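Local structure of probable arylamine n-acetyl transferase (Mycobacterium abscessus, 4GUZ) at residues L38-G41 and H42-I46; A84-G87 and A88-R92; E240-P243 and G244-R247. The protein probably transfers an acetyl group from acetyl-coenzyme A to the amino group of arylamines. All coordinates share one frame; numbering follows the deposited sequence.

Interaction 1: L38-G41 and H42-I46; sequences LQRG and HVLNI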
loop_
_atom_site.group_PDB
_atom_site.type_symbol
_atom_site.label_atom_id
_atom_site.label_comp_id
_atom_site.label_asym_id
_atom_site.label_seq_id
_atom_site.Cartn_x
_atom_site.Cartn_y
_atom_site.Cartn_z
ATOM N N LEU A 38 -3.244 -14.401 2.152
ATOM C CA LEU A 38 -2.036 -13.675 1.717
ATOM C C LEU A 38 -2.221 -12.177 1.902
ATOM O O LEU A 38 -1.384 -11.527 2.514
ATOM C CB LEU A 38 -1.690 -13.965 0.252
ATOM C CG LEU A 38 -1.073 -15.315 -0.093
ATOM C CD1 LEU A 38 -0.953 -15.462 -1.582
ATOM C CD2 LEU A 38 0.309 -15.474 0.523
ATOM N N GLN A 39 -3.328 -11.639 1.394
ATOM C CA GLN A 39 -3.588 -10.216 1.520
ATOM C C GLN A 39 -3.763 -9.796 2.997
ATOM O O GLN A 39 -3.160 -8.808 3.408
ATOM C CB GLN A 39 -4.808 -9.805 0.694
ATOM C CG GLN A 39 -5.067 -8.301 0.810
ATOM C CD GLN A 39 -5.792 -7.674 -0.348
ATOM O OE1 GLN A 39 -5.908 -8.238 -1.433
ATOM N NE2 GLN A 39 -6.107 -6.399 -0.197
ATOM N N ARG A 40 -4.571 -10.528 3.787
ATOM C CA ARG A 40 -4.777 -10.164 5.187
ATOM C C ARG A 40 -3.448 -10.111 5.950
ATOM O O ARG A 40 -3.187 -9.130 6.635
ATOM C CB ARG A 40 -5.772 -11.117 5.881
ATOM C CG ARG A 40 -6.283 -10.556 7.205
ATOM C CD ARG A 40 -7.293 -11.465 7.866
ATOM N NE ARG A 40 -7.554 -11.102 9.265
ATOM C CZ ARG A 40 -8.643 -10.474 9.697
ATOM N NH1 ARG A 40 -9.582 -10.091 8.839
ATOM N NH2 ARG A 40 -8.806 -10.230 10.991
ATOM N N GLY A 41 -2.620 -11.143 5.800
ATOM C CA GLY A 41 -1.321 -11.217 6.463
ATOM C C GLY A 41 -0.365 -10.124 6.013
ATOM O O GLY A 41 0.348 -9.551 6.839
ATOM N N HIS A 42 -0.336 -9.839 4.705
ATOM C CA HIS A 42 0.558 -8.818 4.127
ATOM C C HIS A 42 0.192 -7.439 4.681
ATOM O O HIS A 42 1.059 -6.738 5.228
ATOM C CB HIS A 42 0.522 -8.826 2.571
ATOM C CG HIS A 42 1.344 -7.740 1.931
ATOM N ND1 HIS A 42 2.523 -8.022 1.276
ATOM C CD2 HIS A 42 1.147 -6.396 1.922
ATOM C CE1 HIS A 42 3.013 -6.850 0.901
ATOM N NE2 HIS A 42 2.217 -5.844 1.271
ATOM N N VAL A 43 -1.093 -7.079 4.570
ATOM C CA VAL A 43 -1.600 -5.770 4.994
ATOM C C VAL A 43 -1.360 -5.572 6.506
ATOM O O VAL A 43 -0.867 -4.523 6.898
ATOM C CB VAL A 43 -3.083 -5.569 4.585
ATOM C CG1 VAL A 43 -3.645 -4.280 5.163
ATOM C CG2 VAL A 43 -3.227 -5.573 3.070
ATOM N N LEU A 44 -1.586 -6.607 7.316
ATOM C CA LEU A 44 -1.400 -6.500 8.760
ATOM C C LEU A 44 0.075 -6.441 9.224
ATOM O O LEU A 44 0.359 -5.754 10.204
ATOM C CB LEU A 44 -2.095 -7.671 9.473
ATOM C CG LEU A 44 -3.619 -7.580 9.575
ATOM C CD1 LEU A 44 -4.206 -8.867 10.142
ATOM C CD2 LEU A 44 -4.059 -6.355 10.390
ATOM N N ASN A 45 1.001 -7.118 8.526
ATOM C CA ASN A 45 2.383 -7.213 9.013
ATOM C C ASN A 45 3.438 -6.402 8.232
ATOM O O ASN A 45 4.401 -5.932 8.845
ATOM C CB ASN A 45 2.796 -8.677 9.031
ATOM C CG ASN A 45 1.954 -9.495 9.984
ATOM O OD1 ASN A 45 2.108 -9.413 11.202
ATOM N ND2 ASN A 45 1.037 -10.285 9.455
ATOM N N ILE A 46 3.294 -6.240 6.908
ATOM C CA ILE A 46 4.297 -5.449 6.164
ATOM C C ILE A 46 4.051 -3.993 6.503
ATOM O O ILE A 46 2.934 -3.508 6.353
ATOM C CB ILE A 46 4.282 -5.712 4.634
ATOM C CG1 ILE A 46 4.334 -7.239 4.288
ATOM C CG2 ILE A 46 5.388 -4.913 3.932
ATOM C CD1 ILE A 46 5.689 -7.963 4.521
#
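Asn45 reaches back one helical turn to Gly41 and takes hold of its carbonyl twice. ND2 donates to Gly41 O at 2.8 Å, arriving in the carbonyl plane on a lone pair, while the backbone N of Asn45 reaches the same Gly41 O at 3.0 Å, with its donor tilted 28° from that plane. The side chain can fold back because its CG lies beside the backbone N (chi1 -63°). Upstream the regular ladder continues: His42 N to Leu38 O, Val43 N to Gln39 O at 2.9 Å, and Leu44 N to Arg40 O. Alongside it the aliphatic CG atoms of Gln39 and Arg40 lie beside Val43 CG2 and Leu44 CD1 respectively, each at 4.0 Å, the two members of each pair pointing the same way. Farther along, Ile46 CG1 sits 3.6 Å above the plane of the His42 ring, over its centre, while both ring nitrogens are bonded outside, ND1 to Tyr18 and NE2 to His82. Gln39 NE2 is held by Pro138 O and Arg40 by a salt bridge to Glu153. Ile46 is the first residue to leave helical angles, and at this last turn of helix 32-45 the ND2 bond adds a side-chain grip to the backbone bond on Gly41 O, consistent with a firmer helix end.

Interaction 2: A84-G87 and A88-R92; sequences ALFG and AVLQR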
loop_
_atom_site.group_PDB
_atom_site.type_symbol
_atom_site.label_atom_id
_atom_site.label_comp_id
_atom_site.label_asym_id
_atom_site.label_seq_id
_atom_site.Cartn_x
_atom_site.Cartn_y
_atom_site.Cartn_z
ATOM N N ALA A 84 5.776 -4.752 -5.437
ATOM C CA ALA A 84 6.911 -5.579 -5.895
ATOM C C ALA A 84 6.930 -6.900 -5.117
ATOM O O ALA A 84 6.974 -7.966 -5.724
ATOM C CB ALA A 84 8.236 -4.830 -5.715
ATOM N N LEU A 85 6.791 -6.831 -3.779
ATOM C CA LEU A 85 6.803 -7.995 -2.923
ATOM C C LEU A 85 5.601 -8.879 -3.150
ATOM O O LEU A 85 5.759 -10.090 -3.279
ATOM C CB LEU A 85 6.872 -7.566 -1.448
ATOM C CG LEU A 85 7.487 -8.553 -0.463
ATOM C CD1 LEU A 85 8.958 -8.824 -0.794
ATOM C CD2 LEU A 85 7.435 -7.979 0.944
ATOM N N PHE A 86 4.400 -8.291 -3.221
ATOM C CA PHE A 86 3.190 -9.086 -3.374
ATOM C C PHE A 86 3.135 -9.715 -4.743
ATOM O O PHE A 86 2.768 -10.887 -4.838
ATOM C CB PHE A 86 1.935 -8.257 -3.082
ATOM C CG PHE A 86 0.723 -9.076 -2.688
ATOM C CD1 PHE A 86 0.613 -9.615 -1.412
ATOM C CD2 PHE A 86 -0.351 -9.228 -3.565
ATOM C CE1 PHE A 86 -0.506 -10.379 -1.051
ATOM C CE2 PHE A 86 -1.477 -9.981 -3.199
ATOM C CZ PHE A 86 -1.553 -10.534 -1.935
ATOM N N GLY A 87 3.585 -8.973 -5.764
ATOM C CA GLY A 87 3.670 -9.443 -7.140
ATOM C C GLY A 87 4.587 -10.638 -7.254
ATOM O O GLY A 87 4.255 -11.619 -7.927
ATOM N N ALA A 88 5.723 -10.585 -6.536
ATOM C CA ALA A 88 6.697 -11.681 -6.496
ATOM C C ALA A 88 6.087 -12.912 -5.855
ATOM O O ALA A 88 6.308 -14.008 -6.359
ATOM C CB ALA A 88 7.942 -11.262 -5.737
ATOM N N VAL A 89 5.306 -12.735 -4.768
ATOM C CA VAL A 89 4.632 -13.845 -4.066
ATOM C C VAL A 89 3.593 -14.475 -4.989
ATOM O O VAL A 89 3.580 -15.697 -5.119
ATOM C CB VAL A 89 3.995 -13.449 -2.702
ATOM C CG1 VAL A 89 3.438 -14.673 -1.975
ATOM C CG2 VAL A 89 4.999 -12.741 -1.809
ATOM N N LEU A 90 2.723 -13.647 -5.637
ATOM C CA LEU A 90 1.663 -14.148 -6.521
ATOM C C LEU A 90 2.260 -15.002 -7.653
ATOM O O LEU A 90 1.716 -16.068 -7.976
ATOM C CB LEU A 90 0.824 -12.987 -7.097
ATOM C CG LEU A 90 -0.051 -12.201 -6.099
ATOM C CD1 LEU A 90 -0.801 -11.066 -6.795
ATOM C CD2 LEU A 90 -1.003 -13.110 -5.315
ATOM N N GLN A 91 3.406 -14.560 -8.190
ATOM C CA GLN A 91 4.151 -15.238 -9.256
ATOM C C GLN A 91 4.664 -16.605 -8.791
ATOM O O GLN A 91 4.516 -17.587 -9.528
ATOM C CB GLN A 91 5.322 -14.347 -9.707
ATOM C CG GLN A 91 6.227 -14.924 -10.807
ATOM C CD GLN A 91 5.523 -15.128 -12.122
ATOM O OE1 GLN A 91 5.369 -16.260 -12.593
ATOM N NE2 GLN A 91 5.078 -14.040 -12.744
ATOM N N ARG A 92 5.268 -16.674 -7.582
ATOM C CA ARG A 92 5.814 -17.921 -7.039
ATOM C C ARG A 92 4.749 -18.946 -6.726
ATOM O O ARG A 92 5.013 -20.140 -6.829
ATOM C CB ARG A 92 6.613 -17.664 -5.759
ATOM C CG ARG A 92 8.059 -17.382 -6.021
ATOM C CD ARG A 92 8.856 -18.586 -6.533
ATOM N NE ARG A 92 9.309 -19.457 -5.448
ATOM C CZ ARG A 92 10.310 -19.168 -4.622
ATOM N NH1 ARG A 92 10.956 -18.012 -4.725
ATOM N NH2 ARG A 92 10.656 -20.021 -3.672
#
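The last two turns of helix 79-92 are joined here by four successive i to i+4 backbone bonds and one apolar side-chain pair. The bonds run from Ala88 N to Ala84 O, Val89 N to Leu85 O, Leu90 N to Phe86 O and Gln91 N to Gly87 O; the shortest is Leu90 N to Phe86 O, at 2.9 Å with an N-H...O angle of 166°. Beside this bond, the Leu90 side chain crosses that of Phe86 obliquely. Leu90 CD1 comes 3.7 Å from Phe86 CD2, and Leu90 CD2 lies 3.8 Å from Phe86 CE2, so both methyls meet the CD2-CE2 side of the ring. Phe86 carries its ring from a CG anti to the backbone N (chi1 -157°), whereas Leu90 CG is placed beside its own N and leans back, 3.4 Å from Phe86 O. One position earlier, Val89 CG2 packs closely on the preceding turn, 3.1 Å from Leu85 O. Tyr18 of helix 15-21 touches Leu85, Phe86 and Val89. Beyond them, Arg92 NH1 bonds to the carbonyls of Gly10 and Leu13. The i, i+4 pair faces helix 32-45, Phe86 on Leu38 and Leu90 on Leu35, as in the N-terminal helical bundle of the arylamine N-acetyltransferase fold.

Interaction 3: E240-P243 and G244-R247; sequences EIQP and GVGR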
loop_
_atom_site.group_PDB
_atom_site.type_symbol
_atom_site.label_atom_id
_atom_site.label_comp_id
_atom_site.label_asym_id
_atom_site.label_seq_id
_atom_site.Cartn_x
_atom_site.Cartn_y
_atom_site.Cartn_z
ATOM N N GLU A 240 -5.086 9.026 15.238
ATOM C CA GLU A 240 -5.510 7.714 15.759
ATOM C C GLU A 240 -6.954 7.530 15.347
ATOM O O GLU A 240 -7.793 8.328 15.744
ATOM C CB GLU A 240 -5.301 7.634 17.280
ATOM C CG GLU A 240 -5.846 6.339 17.843
ATOM C CD GLU A 240 -5.401 5.933 19.228
ATOM O OE1 GLU A 240 -4.673 6.707 19.893
ATOM O OE2 GLU A 240 -5.767 4.806 19.632
ATOM N N ILE A 241 -7.246 6.502 14.520
ATOM C CA ILE A 241 -8.571 6.331 13.925
ATOM C C ILE A 241 -9.316 5.124 14.497
ATOM O O ILE A 241 -8.804 4.006 14.492
ATOM C CB ILE A 241 -8.431 6.180 12.379
ATOM C CG1 ILE A 241 -7.553 7.313 11.757
ATOM C CG2 ILE A 241 -9.807 6.081 11.686
ATOM C CD1 ILE A 241 -6.876 6.903 10.431
ATOM N N GLN A 242 -10.560 5.366 14.899
ATOM C CA GLN A 242 -11.485 4.348 15.382
ATOM C C GLN A 242 -12.574 4.214 14.325
ATOM O O GLN A 242 -13.459 5.077 14.214
ATOM C CB GLN A 242 -12.055 4.683 16.783
ATOM C CG GLN A 242 -13.087 3.641 17.273
ATOM C CD GLN A 242 -12.559 2.210 17.240
ATOM O OE1 GLN A 242 -11.503 1.896 17.802
ATOM N NE2 GLN A 242 -13.279 1.314 16.558
ATOM N N PRO A 243 -12.455 3.197 13.458
ATOM C CA PRO A 243 -13.463 3.017 12.396
ATOM C C PRO A 243 -14.877 2.961 12.960
ATOM O O PRO A 243 -15.093 2.324 13.996
ATOM C CB PRO A 243 -13.071 1.678 11.750
ATOM C CG PRO A 243 -12.215 1.002 12.767
ATOM C CD PRO A 243 -11.473 2.096 13.464
ATOM N N GLY A 244 -15.803 3.660 12.301
ATOM C CA GLY A 244 -17.189 3.765 12.750
ATOM C C GLY A 244 -17.434 4.874 13.763
ATOM O O GLY A 244 -18.588 5.190 14.073
ATOM N N VAL A 245 -16.368 5.485 14.283
ATOM C CA VAL A 245 -16.457 6.569 15.279
ATOM C C VAL A 245 -15.791 7.858 14.773
ATOM O O VAL A 245 -16.403 8.931 14.827
ATOM C CB VAL A 245 -15.854 6.150 16.659
ATOM C CG1 VAL A 245 -15.853 7.323 17.640
ATOM C CG2 VAL A 245 -16.597 4.952 17.247
ATOM N N GLY A 246 -14.525 7.762 14.378
ATOM C CA GLY A 246 -13.788 8.930 13.907
ATOM C C GLY A 246 -12.334 8.889 14.294
ATOM O O GLY A 246 -11.745 7.810 14.392
ATOM N N ARG A 247 -11.721 10.077 14.449
ATOM C CA ARG A 247 -10.313 10.142 14.769
ATOM C C ARG A 247 -9.973 11.304 15.670
ATOM O O ARG A 247 -10.742 12.250 15.816
ATOM C CB ARG A 247 -9.455 10.201 13.475
ATOM C CG ARG A 247 -9.670 11.421 12.618
ATOM C CD ARG A 247 -8.652 11.467 11.502
ATOM N NE ARG A 247 -9.023 10.564 10.412
ATOM C CZ ARG A 247 -8.280 10.369 9.334
ATOM N NH1 ARG A 247 -7.116 10.999 9.199
ATOM N NH2 ARG A 247 -8.687 9.537 8.382
#
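Arg247 lies alongside Ile241 on one face of a tight antiparallel hairpin. Its CB is 3.4 Å from Glu240 O and also meets Ile241 CG1; CG then takes the place between the backbone N and the carbonyl carbon (chi1 63°). After a bend at chi3, NE passes 3.8 Å from Ile241 CG1. The guanidinium follows, with Ile241 CD1 lying 3.8 Å above one of its faces, offset toward the rim and nearest to NH2. At the tip, NH2 makes a salt bridge with Asp179 and NH1 bonds to His239, so the plane has polar partners while an aliphatic methyl covers one side. In the backbone, Ile241 and Arg247 form a non-hydrogen-bonded pair and Gln242 with Gly246 the adjoining hydrogen-bonded pair. Gln242 N donates to Gly246 O at 2.8 Å. In return, Gln242 O receives Gly246 N at 2.9 Å and Val245 N at 2.9 Å: two residues facing one, a classic beta bulge. Gly246 adopts phi 145°, where a CB would jam against the preceding carbonyl, and Gly244 turns the chain with positive phi. On the face that carries Gln242, its CG meets Val245 CG2 at 3.7 Å. The hairpin joins strand 237-242 to an outermost strand of its sheet, 246-251; Ile241 touches Ala230 and Ile232 of the neighbouring strand 229-234, while Ile241 and Pro243 rest on Trp155 of strand 155-162.

Interactions 1 and 2 are buried helical contacts that meet each other, their centres about 13 Å apart. Phe86 presses on helix 32-45, with its CD1 3.7 Å from His42 ND1 and the two rings edge-to-face; Ile46 likewise reaches Leu85. Both rest on helix 15-21, yet they differ in chemistry: residues 38-46 add polar side-chain bonds at a helix end, whereas residues 84-92 combine backbone bonds with apolar packing. Interaction 3 stands apart, its nearest atoms about 11 Å from interaction 1 and about 21 Å from interaction 2, across the chain's centre from the latter. Partly exposed, it combines glycine backbone geometry at a bulge with an arginine whose charge is paired outside the hairpin.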